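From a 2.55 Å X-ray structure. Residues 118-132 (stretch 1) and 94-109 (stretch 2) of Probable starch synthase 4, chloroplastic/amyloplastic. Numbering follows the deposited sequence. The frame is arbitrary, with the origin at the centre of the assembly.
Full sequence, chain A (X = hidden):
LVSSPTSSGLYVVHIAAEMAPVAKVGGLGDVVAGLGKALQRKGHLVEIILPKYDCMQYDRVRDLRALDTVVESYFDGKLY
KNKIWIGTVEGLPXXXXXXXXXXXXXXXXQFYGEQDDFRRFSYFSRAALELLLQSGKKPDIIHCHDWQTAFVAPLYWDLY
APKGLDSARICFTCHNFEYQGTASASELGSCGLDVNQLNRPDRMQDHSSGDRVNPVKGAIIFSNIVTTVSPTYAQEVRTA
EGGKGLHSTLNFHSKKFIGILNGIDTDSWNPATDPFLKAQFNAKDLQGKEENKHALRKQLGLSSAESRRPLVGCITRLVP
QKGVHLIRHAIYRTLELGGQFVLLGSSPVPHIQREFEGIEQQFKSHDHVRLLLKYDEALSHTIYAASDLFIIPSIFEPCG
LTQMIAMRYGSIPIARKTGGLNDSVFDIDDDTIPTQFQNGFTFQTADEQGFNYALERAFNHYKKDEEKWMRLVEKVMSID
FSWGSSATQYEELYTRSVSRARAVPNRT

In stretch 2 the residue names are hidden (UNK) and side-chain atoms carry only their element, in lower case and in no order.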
# COMPACT_ATOMS: atom_id res chain seq x y z
N PHE A 118 -7.23 15.55 9.88
CA PHE A 118 -8.12 14.92 10.85
C PHE A 118 -9.59 15.25 10.54
O PHE A 118 -10.46 14.36 10.50
CB PHE A 118 -7.74 15.37 12.28
CG PHE A 118 -8.40 14.55 13.34
CD1 PHE A 118 -9.72 14.79 13.71
CD2 PHE A 118 -7.70 13.51 13.96
CE1 PHE A 118 -10.33 14.01 14.67
CE2 PHE A 118 -8.32 12.72 14.92
CZ PHE A 118 -9.63 12.98 15.28
N ARG A 119 -9.85 16.54 10.32
CA ARG A 119 -11.18 17.01 10.01
C ARG A 119 -11.64 16.47 8.64
O ARG A 119 -12.76 15.96 8.52
CB ARG A 119 -11.24 18.53 10.06
CG ARG A 119 -11.20 19.09 11.48
CD ARG A 119 -10.95 20.60 11.53
NE ARG A 119 -11.91 21.37 10.74
CZ ARG A 119 -13.19 21.58 11.06
NH1 ARG A 119 -13.95 22.30 10.25
NH2 ARG A 119 -13.74 21.05 12.16
N ARG A 120 -10.75 16.58 7.65
CA ARG A 120 -11.00 16.10 6.29
C ARG A 120 -11.50 14.66 6.32
O ARG A 120 -12.58 14.36 5.81
CB ARG A 120 -9.73 16.19 5.43
CG ARG A 120 -9.23 17.58 5.09
CD ARG A 120 -7.90 17.55 4.34
NE ARG A 120 -8.08 17.09 2.95
CZ ARG A 120 -7.21 16.37 2.23
NH1 ARG A 120 -6.04 15.95 2.72
NH2 ARG A 120 -7.52 16.04 0.98
N PHE A 121 -10.76 13.76 6.95
CA PHE A 121 -11.11 12.34 6.86
C PHE A 121 -12.16 11.85 7.89
O PHE A 121 -12.90 10.90 7.62
CB PHE A 121 -9.84 11.49 6.84
CG PHE A 121 -9.00 11.70 5.60
CD1 PHE A 121 -9.40 11.15 4.39
CD2 PHE A 121 -7.83 12.46 5.64
CE1 PHE A 121 -8.64 11.34 3.25
CE2 PHE A 121 -7.07 12.67 4.49
CZ PHE A 121 -7.47 12.10 3.29
N SER A 122 -12.25 12.49 9.05
CA SER A 122 -13.38 12.22 9.95
C SER A 122 -14.71 12.67 9.31
O SER A 122 -15.73 11.99 9.45
CB SER A 122 -13.18 12.85 11.34
OG SER A 122 -13.10 14.26 11.26
N TYR A 123 -14.71 13.80 8.59
CA TYR A 123 -15.91 14.19 7.82
C TYR A 123 -16.30 13.11 6.82
O TYR A 123 -17.45 12.66 6.78
CB TYR A 123 -15.71 15.50 7.06
CG TYR A 123 -16.93 15.94 6.26
CD1 TYR A 123 -17.18 15.42 4.97
CD2 TYR A 123 -17.84 16.87 6.78
CE1 TYR A 123 -18.30 15.81 4.25
CE2 TYR A 123 -18.96 17.27 6.05
CZ TYR A 123 -19.19 16.74 4.79
OH TYR A 123 -20.29 17.17 4.07
N PHE A 124 -15.32 12.72 6.01
CA PHE A 124 -15.50 11.71 4.99
C PHE A 124 -16.08 10.42 5.57
O PHE A 124 -17.01 9.83 4.99
CB PHE A 124 -14.18 11.41 4.28
CG PHE A 124 -14.24 10.19 3.40
CD1 PHE A 124 -15.12 10.15 2.31
CD2 PHE A 124 -13.44 9.08 3.66
CE1 PHE A 124 -15.20 9.03 1.51
CE2 PHE A 124 -13.51 7.96 2.84
CZ PHE A 124 -14.39 7.93 1.76
N SER A 125 -15.52 9.99 6.70
CA SER A 125 -15.95 8.76 7.38
C SER A 125 -17.41 8.86 7.77
O SER A 125 -18.15 7.90 7.58
CB SER A 125 -15.11 8.49 8.63
OG SER A 125 -13.76 8.21 8.31
N ARG A 126 -17.82 10.01 8.30
CA ARG A 126 -19.21 10.23 8.67
C ARG A 126 -20.11 10.21 7.44
O ARG A 126 -21.06 9.43 7.38
CB ARG A 126 -19.40 11.56 9.40
CG ARG A 126 -20.82 11.85 9.87
CD ARG A 126 -21.25 10.83 10.91
NE ARG A 126 -22.69 10.84 11.20
CZ ARG A 126 -23.28 11.48 12.20
NH1 ARG A 126 -22.61 12.26 13.04
NH2 ARG A 126 -24.59 11.36 12.34
N ALA A 127 -19.77 11.04 6.45
CA ALA A 127 -20.52 11.10 5.21
C ALA A 127 -20.64 9.75 4.52
O ALA A 127 -21.66 9.47 3.91
CB ALA A 127 -19.91 12.13 4.27
N ALA A 128 -19.60 8.90 4.62
CA ALA A 128 -19.65 7.56 4.01
C ALA A 128 -20.73 6.67 4.60
O ALA A 128 -21.49 6.02 3.88
CB ALA A 128 -18.30 6.87 4.12
N LEU A 129 -20.80 6.65 5.92
CA LEU A 129 -21.87 5.93 6.62
C LEU A 129 -23.26 6.50 6.34
O LEU A 129 -24.22 5.75 6.18
CB LEU A 129 -21.61 5.92 8.14
CG LEU A 129 -20.45 5.01 8.51
CD1 LEU A 129 -20.09 5.21 9.98
CD2 LEU A 129 -20.76 3.55 8.17
N GLU A 130 -23.34 7.82 6.26
CA GLU A 130 -24.57 8.53 5.91
C GLU A 130 -25.06 8.15 4.51
O GLU A 130 -26.22 7.88 4.34
CB GLU A 130 -24.32 10.04 6.01
CG GLU A 130 -25.55 10.89 6.22
CD GLU A 130 -26.27 10.56 7.48
OE1 GLU A 130 -27.36 9.96 7.39
OE2 GLU A 130 -25.73 10.88 8.59
N LEU A 131 -24.16 8.07 3.55
CA LEU A 131 -24.52 7.60 2.22
C LEU A 131 -25.12 6.21 2.27
O LEU A 131 -26.12 5.95 1.61
CB LEU A 131 -23.32 7.65 1.25
CG LEU A 131 -23.35 6.83 -0.05
CD1 LEU A 131 -24.44 7.30 -1.02
CD2 LEU A 131 -21.98 6.88 -0.71
N LEU A 132 -24.53 5.31 3.06
CA LEU A 132 -25.08 3.95 3.21
C LEU A 132 -26.51 3.92 3.79
O LEU A 132 -27.43 3.28 3.22
CB LEU A 132 -24.14 3.06 4.03
CG LEU A 132 -22.82 2.69 3.36
CD1 LEU A 132 -21.95 1.88 4.30
CD2 LEU A 132 -23.04 1.94 2.05
N UNK A 94 -17.85 2.19 -7.70
CA UNK A 94 -17.30 3.15 -6.75
C UNK A 94 -18.25 4.32 -6.57
O UNK A 94 -18.91 4.74 -7.52
c UNK A 94 -15.03 2.50 -7.59
c UNK A 94 -15.29 4.56 -6.18
c UNK A 94 -15.94 3.68 -7.24
N UNK A 95 -18.33 4.81 -5.34
CA UNK A 95 -19.08 6.00 -4.95
C UNK A 95 -18.06 7.01 -4.49
O UNK A 95 -17.33 6.76 -3.54
n UNK A 95 -23.27 4.36 -5.11
c UNK A 95 -21.32 4.97 -4.31
c UNK A 95 -22.58 3.25 -4.87
c UNK A 95 -22.51 5.45 -4.76
n UNK A 95 -21.39 3.59 -4.40
c UNK A 95 -20.09 5.68 -3.83
N UNK A 96 -17.98 8.14 -5.18
CA UNK A 96 -17.09 9.24 -4.81
C UNK A 96 -17.89 10.33 -4.13
O UNK A 96 -18.87 10.83 -4.68
c UNK A 96 -13.71 7.74 -7.62
c UNK A 96 -16.43 9.84 -6.05
c UNK A 96 -15.75 7.35 -8.80
c UNK A 96 -14.38 8.61 -6.78
c UNK A 96 -15.72 8.86 -6.94
c UNK A 96 -16.40 8.23 -7.96
c UNK A 96 -14.40 7.10 -8.62
N UNK A 97 -17.49 10.72 -2.93
CA UNK A 97 -18.21 11.75 -2.17
C UNK A 97 -17.56 13.09 -2.43
O UNK A 97 -16.37 13.26 -2.18
c UNK A 97 -19.04 9.65 1.03
c UNK A 97 -18.87 10.01 -0.44
c UNK A 97 -18.24 11.41 -0.67
c UNK A 97 -19.03 12.43 0.12
N UNK A 98 -18.33 14.04 -2.95
CA UNK A 98 -17.89 15.43 -3.12
C UNK A 98 -18.56 16.36 -2.09
O UNK A 98 -19.70 16.78 -2.30
c UNK A 98 -17.46 17.18 -4.89
o UNK A 98 -17.00 18.66 -6.59
c UNK A 98 -17.71 17.69 -6.29
o UNK A 98 -18.60 17.21 -7.07
c UNK A 98 -18.18 15.91 -4.54
N UNK A 99 -17.88 16.69 -0.98
CA UNK A 99 -18.52 17.56 0.01
C UNK A 99 -18.68 19.00 -0.43
O UNK A 99 -17.85 19.54 -1.18
c UNK A 99 -16.60 16.16 -0.47
c UNK A 99 -17.60 17.48 1.23
c UNK A 99 -16.80 16.24 1.03
N UNK A 100 -19.77 19.60 0.01
CA UNK A 100 -20.08 21.00 -0.25
C UNK A 100 -20.03 21.61 1.17
O UNK A 100 -21.05 21.97 1.76
c UNK A 100 -21.49 21.16 -0.87
n UNK A 100 -20.46 20.84 -3.83
o UNK A 100 -22.69 21.12 -4.03
c UNK A 100 -21.87 20.19 -1.99
c UNK A 100 -21.71 20.75 -3.38
N UNK A 101 -18.84 21.57 1.75
CA UNK A 101 -18.57 22.18 3.03
C UNK A 101 -17.64 23.33 2.69
O UNK A 101 -16.74 23.14 1.89
c UNK A 101 -18.14 21.40 6.52
n UNK A 101 -16.54 22.53 5.56
c UNK A 101 -16.48 22.80 6.86
c UNK A 101 -17.88 21.16 3.94
n UNK A 101 -17.44 22.12 7.46
c UNK A 101 -17.57 21.66 5.31
N UNK A 102 -17.83 24.52 3.29
CA UNK A 102 -17.00 25.69 2.89
C UNK A 102 -15.47 25.49 2.95
O UNK A 102 -14.76 26.15 2.22
c UNK A 102 -18.41 26.21 4.80
c UNK A 102 -18.86 24.87 4.28
c UNK A 102 -17.44 26.81 3.86
N UNK A 103 -15.00 24.60 3.81
CA UNK A 103 -13.56 24.25 3.94
C UNK A 103 -12.95 23.46 2.77
O UNK A 103 -11.74 23.29 2.72
o UNK A 103 -13.72 24.11 6.39
c UNK A 103 -13.31 23.44 5.22
N UNK A 104 -13.78 22.94 1.87
CA UNK A 104 -13.32 22.37 0.59
C UNK A 104 -12.33 21.26 0.82
O UNK A 104 -11.18 21.31 0.36
c UNK A 104 -13.90 26.05 -2.82
c UNK A 104 -13.16 25.61 -1.54
n UNK A 104 -13.20 25.70 -4.12
c UNK A 104 -12.75 23.47 -0.30
c UNK A 104 -13.81 24.44 -0.77
N UNK A 105 -12.79 20.25 1.54
CA UNK A 105 -11.89 19.25 2.07
C UNK A 105 -11.14 18.48 1.00
O UNK A 105 -9.97 18.18 1.19
c UNK A 105 -14.57 18.71 4.53
c UNK A 105 -14.27 19.97 6.56
c UNK A 105 -12.40 19.58 5.10
c UNK A 105 -12.65 18.27 2.96
c UNK A 105 -15.09 19.25 5.69
c UNK A 105 -12.93 20.14 6.27
c UNK A 105 -13.22 18.88 4.21
N UNK A 106 -11.78 18.18 -0.12
CA UNK A 106 -11.12 17.40 -1.18
C UNK A 106 -10.89 18.17 -2.46
O UNK A 106 -10.94 17.63 -3.56
c UNK A 106 -10.87 14.06 1.61
c UNK A 106 -13.21 14.50 1.79
c UNK A 106 -11.96 15.31 -0.12
c UNK A 106 -10.82 14.75 0.41
c UNK A 106 -11.88 16.10 -1.37
c UNK A 106 -12.06 13.94 2.30
c UNK A 106 -13.15 15.20 0.59
N UNK A 107 -10.55 19.45 -2.28
CA UNK A 107 -10.29 20.38 -3.36
C UNK A 107 -8.97 21.11 -3.09
O UNK A 107 -8.86 22.29 -3.36
c UNK A 107 -11.46 21.36 -3.37
c UNK A 107 -16.40 21.90 -5.42
c UNK A 107 -12.28 21.44 -4.61
c UNK A 107 -11.85 21.49 -5.92
c UNK A 107 -15.44 21.85 -6.42
c UNK A 107 -14.08 21.69 -6.01
c UNK A 107 -16.05 21.81 -4.05
n UNK A 107 -12.93 21.61 -6.77
c UNK A 107 -13.71 21.59 -4.65
c UNK A 107 -14.72 21.66 -3.65
N UNK A 108 -7.97 20.39 -2.59
CA UNK A 108 -6.70 20.96 -2.11
C UNK A 108 -5.50 20.64 -2.99
O UNK A 108 -4.37 20.98 -2.65
c UNK A 108 -6.40 20.41 -0.71
c UNK A 108 -8.59 21.80 3.06
n UNK A 108 -8.84 21.99 1.75
c UNK A 108 -7.52 20.52 0.31
c UNK A 108 -7.85 21.96 0.67
n UNK A 108 -9.59 21.84 3.93
n UNK A 108 -7.35 21.55 3.51
N UNK A 109 -5.71 19.94 -4.10
CA UNK A 109 -4.62 19.57 -5.00
C UNK A 109 -3.80 18.39 -4.55
O UNK A 109 -2.84 18.02 -5.22

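Position 94 carries three carbons, the first bearing the other two, and the side chain is out of reach of the helix; this beta-branched side chain is Val94. Position 95 has one carbon and then a five-membered ring of three carbons and two nitrogens, which defines His95. Its CB lies 3.8 Å from Leu131 CD2, and the ring also comes within contact distance of that methyl. At 96 a single carbon leads to a six-carbon ring without oxygen, hence Phe96, and its CA-to-CB bond points away from the helix.

Position 97 shows four carbons, forked at the first, with one arm two carbons long: Ile97. Its CD1 sits 3.7 Å from Ala128 CA and 3.9 Å from Phe124 CE1. The small side chain of Ala127 also meets it, CB to Ile97 CD1 being 4.2 Å. Position 98 has three carbons, the third carrying two oxygens, so it is Glu98; it points away, as expected from strand alternation.

Position 99 has three carbons closing a ring onto the backbone nitrogen, the mark of Pro99, and its CB approaches Tyr123 CE1 at 3.5 Å. Position 100 has three carbons, the third with one oxygen and one nitrogen, giving Gln100, again directed away. At 101 a five-membered ring with two nitrogens returns: His101. Its CD2 is 4.2 Å from Tyr123 CE2, with the ring planes at 73°.

Position 102 repeats the ring closed onto backbone nitrogen, Pro102, out of reach of the helix. One carbon and one oxygen at 103 give Ser103, whose OG lies 4.3 Å from Arg119 NH1 and whose N donates to His101 ND1 at 3.1 Å. Position 104 has four carbons in a row ending in nitrogen, out of reach of the helix: Lys104, which ends one type I turn and begins another.

Position 105 has one carbon and a six-carbon ring that touches Tyr123 and Arg120: Phe105. Its CE2 lies over one face of the Tyr123 ring, 3.8 Å from CD2 of that residue. Position 106 has the same composition, so it is Phe106; its CZ is 3.8 Å from Phe124 CB, and its edge faces the Phe121 ring, centroids 5.7 Å apart. Position 107 has one carbon, then fused five- and six-membered rings holding eight carbons and one nitrogen: Trp107, which points away. Position 108 has three carbons, a nitrogen, then a carbon with two nitrogens, and touches Arg120: Arg108, whose NH1 is 4.1 Å from Arg120 CD. Position 109 has no side-chain atoms and a phi of 80°, consistent with Gly109.

The contact buries 782 Å² and has two parts. Along the strand, His95, Ile97 and Pro99 point toward the helix while the residues between them point away. Beyond it, the turns bring Phe105 and Phe106 against the helix, where Arg120 NE donates to Phe105 O at 2.8 Å with an angle of 155°, and Arg120 NH2 adds a weak bond to Phe105 O at 3.3 Å. Arg108 NE, hydrogen-bonded to Lys104 O at 2.8 Å, helps hold the loop that presents this carbonyl.

Stretch 2 94-109: VHFIEPQHPSKFFWRG
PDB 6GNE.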